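Local coordinates for uncharacterized protein (Cricetid herpesvirus 2, PDB 4ZKQ) that probably acts as a viral decoy receptor that binds host chemokines, encoded by a rodent gammaherpesvirus, at residues A310-G314 against E324-F328. Sequence-based numbering, arbitrary orientation.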
# COMPACT_ATOMS: atom_id res chain seq x y z
N ALA A 310 5.74 12.08 2.78
CA ALA A 310 4.68 12.86 2.15
C ALA A 310 4.38 12.28 0.78
O ALA A 310 5.29 12.12 -0.04
CB ALA A 310 5.09 14.34 2.04
N SER A 311 3.12 11.92 0.55
CA SER A 311 2.68 11.41 -0.74
C SER A 311 1.64 12.37 -1.28
O SER A 311 0.72 12.74 -0.56
CB SER A 311 2.07 10.01 -0.62
OG SER A 311 2.91 9.14 0.12
N VAL A 312 1.77 12.76 -2.54
CA VAL A 312 0.79 13.64 -3.16
C VAL A 312 0.47 13.13 -4.55
O VAL A 312 1.35 12.71 -5.29
CB VAL A 312 1.29 15.10 -3.22
CG1 VAL A 312 2.58 15.21 -4.02
CG2 VAL A 312 0.20 16.03 -3.80
N TRP A 313 -0.81 13.15 -4.89
CA TRP A 313 -1.20 12.83 -6.25
C TRP A 313 -2.40 13.65 -6.67
O TRP A 313 -3.11 14.20 -5.84
CB TRP A 313 -1.48 11.33 -6.39
CG TRP A 313 -2.65 10.83 -5.61
CD1 TRP A 313 -2.63 10.33 -4.34
CD2 TRP A 313 -4.00 10.74 -6.06
NE1 TRP A 313 -3.89 9.95 -3.96
CE2 TRP A 313 -4.76 10.19 -5.01
CE3 TRP A 313 -4.65 11.08 -7.25
CZ2 TRP A 313 -6.12 9.97 -5.10
CZ3 TRP A 313 -6.01 10.86 -7.35
CH2 TRP A 313 -6.73 10.31 -6.28
N GLY A 314 -2.61 13.73 -7.98
CA GLY A 314 -3.76 14.46 -8.48
C GLY A 314 -4.20 14.00 -9.85
O GLY A 314 -3.50 13.24 -10.52
N GLU A 324 -1.08 12.09 -11.70
CA GLU A 324 0.22 12.67 -11.38
C GLU A 324 0.50 12.33 -9.92
O GLU A 324 -0.38 12.47 -9.08
CB GLU A 324 0.23 14.19 -11.58
CG GLU A 324 -0.28 14.67 -12.93
CD GLU A 324 0.78 14.63 -14.02
OE1 GLU A 324 1.97 14.43 -13.72
OE2 GLU A 324 0.41 14.82 -15.20
N SER A 325 1.71 11.87 -9.62
CA SER A 325 2.07 11.51 -8.25
C SER A 325 3.54 11.77 -7.95
O SER A 325 4.41 11.52 -8.78
CB SER A 325 1.74 10.04 -7.98
OG SER A 325 1.97 9.71 -6.62
N CYS A 326 3.80 12.29 -6.75
CA CYS A 326 5.14 12.51 -6.25
C CYS A 326 5.18 12.11 -4.79
O CYS A 326 4.14 12.05 -4.13
CB CYS A 326 5.55 13.98 -6.42
SG CYS A 326 5.31 14.61 -8.09
N ALA A 327 6.38 11.84 -4.28
CA ALA A 327 6.54 11.55 -2.86
C ALA A 327 7.83 12.16 -2.34
O ALA A 327 8.78 12.33 -3.09
CB ALA A 327 6.51 10.05 -2.62
N PHE A 328 7.82 12.52 -1.06
CA PHE A 328 8.95 13.18 -0.42
C PHE A 328 9.23 12.56 0.93
O PHE A 328 8.30 12.28 1.68
CB PHE A 328 8.66 14.67 -0.22
CG PHE A 328 8.23 15.36 -1.46
CD1 PHE A 328 6.89 15.36 -1.83
CD2 PHE A 328 9.14 16.01 -2.27
CE1 PHE A 328 6.48 15.99 -2.98
CE2 PHE A 328 8.74 16.65 -3.42
CZ PHE A 328 7.40 16.64 -3.77
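The Phe328 ring takes Val312 at its edge, CG1 lying near the ring plane 4.1 Å from CE1, within an antiparallel beta hairpin of strands 308-315 and 324-330. The other flat group, the indole of Trp313, emerges from the opposite side of the sheet and leads away from 324-328: CG sits between the backbone N and the carbonyl carbon (chi1 65°), which leaves CB as the part nearest the partner strand, 3.1 Å from Glu324 O and 3.8 Å from Ser325 OG. The indole instead meets the rings of Tyr323 and Phe378, and its NE1 is hydrogen-bonded to Thr80 O.

Six backbone hydrogen bonds establish the pairing, two each at Ala310-Phe328, Val312-Cys326 and Gly314-Glu324, with Ser311-Ala327 and Trp313-Ser325 as the non-hydrogen-bonded pairs between them. The axes of segments 310-314 and 324-328 run at 170°, nearly antiparallel. Ala310, Val312, Cys326 and Phe328 share one face, covered by Phe350 and Leu352 of strand 350-355, and from it Cys326 forms a disulfide with Cys347. Strand 378-384 borders the other edge of 308-315. At the Gly314 end, Glu324 O accepts the hydrogen bond of Gly314 N at 2.8 Å and also a CA-H...O contact from Trp313 CA at 3.0 Å.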